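Local coordinates for protein laccase (Botrytis aclada, PDB 3SQR) that oxidises phenolic compounds at a mononuclear copper and reduces dioxygen to water at a copper cluster, probably serving lignin breakdown and detoxification of its products, at residues A[125-136]-A[153-161]. Residues are numbered along the deposited sequence; the frame is centred on the assembly and turned at random.
Sequences WHGIRQLGSLEY and LTYKFQVTQ. With CU (copper (II) ion), chain F.
The loop 125-136, which opens with a type II turn from Trp-125 to Ile-128 and makes another from Gln-130 to Ser-133, lies along strand 153-158; no backbone hydrogen bond joins the two, but a water links Gln-130 N to Gln-158 O. Phe-157 fills the middle: chi1 of 54° sets CG between the backbone N and the carbonyl carbon and carries the ring in between Trp-125, Ile-128 and Gln-130. Phe-157 CZ lies 3.4 Å from Trp-125 CG, over one face of the indole, whose five-membered ring is inclined at 44° to the phenyl. The Gln-130 amide stands steeply on the Phe-157 ring, NE2 over the rim of one face, while its OE1 accepts a 2.6 Å hydrogen bond from Ser-133 OG, in the carbonyl plane, which helps to set the amide's rotation. Trp-125 also turns its edge to the face of Tyr-155, offset, Trp-125 CZ2 lying 3.6 Å from Tyr-155 CG; broad, flat rings suit this buried cluster. Tyr-136 lays its ring over the Tyr-155 to Lys-156 peptide. At the far end Gln-161 OE1 receives Arg-129 N at 2.9 Å, and its NE2 gives to Gly-127 O at 3.0 Å. Glycine suits position 127, where phi is positive, just after His-126, whose ND1 binds a copper with His-168 and His-527. In this cupredoxin-like domain, strand 107-114 pairs with edge strand 152-158, Leu-183 of strand 180-186 touches Trp-125 and Ile-128, and Ile-556 of helix 551-567 touches Tyr-136.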
loop_
_atom_site.group_PDB
_atom_site.type_symbol
_atom_site.label_atom_id
_atom_site.label_comp_id
_atom_site.label_asym_id
_atom_site.label_seq_id
_atom_site.Cartn_x
_atom_site.Cartn_y
_atom_site.Cartn_z
ATOM N N TRP A 125 2.255 -7.877 3.441
ATOM C CA TRP A 125 0.918 -8.186 2.873
ATOM C C TRP A 125 0.092 -6.981 3.284
ATOM O O TRP A 125 -0.305 -6.835 4.450
ATOM C CB TRP A 125 0.436 -9.543 3.431
ATOM C CG TRP A 125 1.581 -10.505 3.510
ATOM C CD1 TRP A 125 2.406 -10.735 4.607
ATOM C CD2 TRP A 125 2.123 -11.275 2.447
ATOM N NE1 TRP A 125 3.394 -11.585 4.250
ATOM C CE2 TRP A 125 3.282 -11.890 2.928
ATOM C CE3 TRP A 125 1.797 -11.421 1.076
ATOM C CZ2 TRP A 125 4.091 -12.641 2.141
ATOM C CZ3 TRP A 125 2.614 -12.176 0.273
ATOM C CH2 TRP A 125 3.756 -12.810 0.808
ATOM N N HIS A 126 -0.069 -6.046 2.334
ATOM C CA HIS A 126 -0.511 -4.728 2.686
ATOM C C HIS A 126 -1.926 -4.730 3.243
ATOM O O HIS A 126 -2.875 -5.142 2.625
ATOM C CB HIS A 126 -0.274 -3.721 1.550
ATOM C CG HIS A 126 -0.622 -2.347 1.946
ATOM N ND1 HIS A 126 0.268 -1.316 1.908
ATOM C CD2 HIS A 126 -1.807 -1.817 2.332
ATOM C CE1 HIS A 126 -0.336 -0.210 2.283
ATOM N NE2 HIS A 126 -1.590 -0.490 2.588
ATOM N N GLY A 127 -2.060 -4.120 4.412
ATOM C CA GLY A 127 -3.331 -3.937 5.048
ATOM C C GLY A 127 -3.848 -5.191 5.733
ATOM O O GLY A 127 -4.924 -5.159 6.328
ATOM N N ILE A 128 -3.070 -6.266 5.683
ATOM C CA ILE A 128 -3.479 -7.500 6.277
ATOM C C ILE A 128 -3.271 -7.379 7.772
ATOM O O ILE A 128 -2.183 -7.132 8.210
ATOM C CB ILE A 128 -2.745 -8.739 5.664
ATOM C CG1 ILE A 128 -3.124 -8.860 4.157
ATOM C CG2 ILE A 128 -3.201 -10.039 6.338
ATOM C CD1 ILE A 128 -4.653 -9.049 3.835
ATOM N N ARG A 129 -4.299 -7.714 8.523
ATOM C CA ARG A 129 -4.309 -7.406 9.955
ATOM C C ARG A 129 -3.239 -8.171 10.732
ATOM O O ARG A 129 -2.698 -7.642 11.680
ATOM C CB ARG A 129 -5.678 -7.752 10.471
ATOM C CG ARG A 129 -5.927 -7.279 11.824
ATOM C CD ARG A 129 -7.250 -7.804 12.284
ATOM N NE ARG A 129 -7.652 -7.222 13.570
ATOM C CZ ARG A 129 -8.810 -7.529 14.170
ATOM N NH1 ARG A 129 -9.592 -8.410 13.631
ATOM N NH2 ARG A 129 -9.189 -6.918 15.274
ATOM N N GLN A 130 -2.970 -9.423 10.324
ATOM C CA GLN A 130 -2.046 -10.314 10.980
ATOM C C GLN A 130 -2.343 -10.490 12.463
ATOM O O GLN A 130 -1.429 -10.624 13.253
ATOM C CB GLN A 130 -0.599 -9.800 10.829
ATOM C CG GLN A 130 -0.153 -9.598 9.351
ATOM C CD GLN A 130 0.034 -10.884 8.602
ATOM O OE1 GLN A 130 -0.135 -11.980 9.146
ATOM N NE2 GLN A 130 0.399 -10.773 7.327
ATOM N N LEU A 131 -3.598 -10.574 12.793
ATOM C CA LEU A 131 -4.015 -10.940 14.175
ATOM C C LEU A 131 -3.442 -12.298 14.561
ATOM O O LEU A 131 -3.717 -13.324 13.921
ATOM C CB LEU A 131 -5.525 -10.881 14.273
ATOM C CG LEU A 131 -6.179 -11.179 15.611
ATOM C CD1 LEU A 131 -5.651 -10.260 16.627
ATOM C CD2 LEU A 131 -7.729 -11.052 15.449
ATOM N N GLY A 132 -2.528 -12.291 15.551
ATOM C CA GLY A 132 -1.854 -13.512 15.953
ATOM C C GLY A 132 -0.792 -14.046 15.020
ATOM O O GLY A 132 -0.293 -15.193 15.171
ATOM N N SER A 133 -0.433 -13.252 14.010
ATOM C CA SER A 133 0.613 -13.655 13.116
ATOM C C SER A 133 1.588 -12.504 12.839
ATOM O O SER A 133 2.091 -12.329 11.724
ATOM C CB SER A 133 0.026 -14.217 11.827
ATOM O OG SER A 133 -0.879 -13.250 11.295
ATOM N N LEU A 134 1.877 -11.734 13.891
ATOM C CA LEU A 134 2.716 -10.560 13.827
ATOM C C LEU A 134 3.994 -10.845 13.072
ATOM O O LEU A 134 4.504 -10.029 12.302
ATOM C CB LEU A 134 3.097 -10.188 15.293
ATOM C CG LEU A 134 4.309 -9.300 15.388
ATOM C CD1 LEU A 134 4.021 -7.865 14.897
ATOM C CD2 LEU A 134 4.761 -9.265 16.921
ATOM N N GLU A 135 4.535 -12.056 13.278
ATOM C CA GLU A 135 5.823 -12.401 12.772
ATOM C C GLU A 135 5.849 -12.634 11.246
ATOM O O GLU A 135 6.871 -12.831 10.649
ATOM C CB GLU A 135 6.370 -13.620 13.507
ATOM C CG GLU A 135 5.694 -14.877 13.202
ATOM C CD GLU A 135 4.326 -15.140 13.915
ATOM O OE1 GLU A 135 3.791 -14.273 14.690
ATOM O OE2 GLU A 135 3.836 -16.278 13.716
ATOM N N TYR A 136 4.686 -12.498 10.611
ATOM C CA TYR A 136 4.583 -12.665 9.203
ATOM C C TYR A 136 4.098 -11.365 8.530
ATOM O O TYR A 136 3.782 -11.368 7.334
ATOM C CB TYR A 136 3.679 -13.841 8.877
ATOM C CG TYR A 136 4.287 -15.155 9.382
ATOM C CD1 TYR A 136 5.581 -15.518 8.985
ATOM C CD2 TYR A 136 3.618 -15.937 10.294
ATOM C CE1 TYR A 136 6.162 -16.664 9.430
ATOM C CE2 TYR A 136 4.180 -17.128 10.743
ATOM C CZ TYR A 136 5.466 -17.454 10.334
ATOM O OH TYR A 136 6.080 -18.622 10.794
ATOM N N LEU A 153 11.570 -17.990 3.567
ATOM C CA LEU A 153 10.743 -17.784 4.712
ATOM C C LEU A 153 9.358 -18.072 4.255
ATOM O O LEU A 153 8.954 -17.482 3.280
ATOM C CB LEU A 153 10.797 -16.353 5.191
ATOM C CG LEU A 153 9.920 -16.036 6.389
ATOM C CD1 LEU A 153 10.022 -17.016 7.622
ATOM C CD2 LEU A 153 10.172 -14.553 6.770
ATOM N N THR A 154 8.681 -18.933 5.009
ATOM C CA THR A 154 7.260 -19.269 4.733
ATOM C C THR A 154 6.349 -18.412 5.602
ATOM O O THR A 154 6.252 -18.581 6.798
ATOM C CB THR A 154 7.003 -20.752 4.935
ATOM O OG1 THR A 154 7.884 -21.484 4.058
ATOM C CG2 THR A 154 5.485 -21.104 4.618
ATOM N N TYR A 155 5.616 -17.521 4.953
ATOM C CA TYR A 155 4.661 -16.686 5.640
ATOM C C TYR A 155 3.363 -17.454 5.746
ATOM O O TYR A 155 2.944 -18.102 4.805
ATOM C CB TYR A 155 4.469 -15.384 4.889
ATOM C CG TYR A 155 5.699 -14.470 4.838
ATOM C CD1 TYR A 155 6.746 -14.656 3.925
ATOM C CD2 TYR A 155 5.819 -13.423 5.711
ATOM C CE1 TYR A 155 7.825 -13.815 3.866
ATOM C CE2 TYR A 155 6.866 -12.590 5.660
ATOM C CZ TYR A 155 7.892 -12.761 4.765
ATOM O OH TYR A 155 8.943 -11.855 4.739
ATOM N N LYS A 156 2.781 -17.410 6.926
ATOM C CA LYS A 156 1.506 -18.019 7.183
ATOM C C LYS A 156 0.571 -17.094 7.840
ATOM O O LYS A 156 0.867 -16.597 8.932
ATOM C CB LYS A 156 1.729 -19.282 8.054
ATOM C CG LYS A 156 2.535 -20.372 7.342
ATOM C CD LYS A 156 2.592 -21.658 8.252
ATOM C CE LYS A 156 3.421 -22.795 7.628
ATOM N NZ LYS A 156 2.974 -24.172 8.188
ATOM N N PHE A 157 -0.645 -16.898 7.270
ATOM C CA PHE A 157 -1.579 -16.084 7.889
ATOM C C PHE A 157 -2.932 -16.385 7.329
ATOM O O PHE A 157 -3.016 -16.959 6.246
ATOM C CB PHE A 157 -1.270 -14.588 7.783
ATOM C CG PHE A 157 -1.062 -14.100 6.394
ATOM C CD1 PHE A 157 0.190 -14.137 5.823
ATOM C CD2 PHE A 157 -2.115 -13.621 5.626
ATOM C CE1 PHE A 157 0.427 -13.656 4.540
ATOM C CE2 PHE A 157 -1.859 -13.155 4.313
ATOM C CZ PHE A 157 -0.557 -13.159 3.799
ATOM N N GLN A 158 -3.931 -16.127 8.138
ATOM C CA GLN A 158 -5.299 -16.149 7.669
ATOM C C GLN A 158 -5.710 -14.825 7.109
ATOM O O GLN A 158 -5.407 -13.747 7.660
ATOM C CB GLN A 158 -6.292 -16.544 8.785
ATOM C CG GLN A 158 -7.655 -16.880 8.301
ATOM C CD GLN A 158 -8.522 -17.454 9.398
ATOM O OE1 GLN A 158 -8.310 -17.137 10.577
ATOM N NE2 GLN A 158 -9.540 -18.277 9.017
ATOM N N VAL A 159 -6.583 -14.868 6.080
ATOM C CA VAL A 159 -7.138 -13.600 5.656
ATOM C C VAL A 159 -8.507 -13.451 6.301
ATOM O O VAL A 159 -9.442 -14.243 6.076
ATOM C CB VAL A 159 -7.196 -13.419 4.129
ATOM C CG1 VAL A 159 -5.772 -13.160 3.574
ATOM C CG2 VAL A 159 -7.856 -14.676 3.393
ATOM N N THR A 160 -8.584 -12.488 7.197
ATOM C CA THR A 160 -9.786 -12.270 7.991
ATOM C C THR A 160 -10.472 -10.981 7.495
ATOM O O THR A 160 -11.203 -10.307 8.198
ATOM C CB THR A 160 -9.388 -12.142 9.473
ATOM O OG1 THR A 160 -8.531 -11.000 9.640
ATOM C CG2 THR A 160 -8.625 -13.373 9.901
ATOM N N GLN A 161 -10.152 -10.627 6.250
ATOM C CA GLN A 161 -10.577 -9.419 5.586
ATOM C C GLN A 161 -10.827 -9.845 4.124
ATOM O O GLN A 161 -10.318 -10.871 3.669
ATOM C CB GLN A 161 -9.478 -8.340 5.577
ATOM C CG GLN A 161 -9.151 -7.818 6.924
ATOM C CD GLN A 161 -7.804 -7.210 6.930
ATOM O OE1 GLN A 161 -6.772 -7.946 7.031
ATOM N NE2 GLN A 161 -7.760 -5.893 6.842
HETATM CU CU CU F . 2.203 -1.115 1.561
HETATM O O HOH W 1 -10.038 -8.990 10.798
HETATM O O HOH W 2 -4.525 -11.528 8.906
HETATM O O HOH W 3 -6.222 -11.322 11.072
HETATM O O HOH W 4 -3.177 -14.732 10.625
#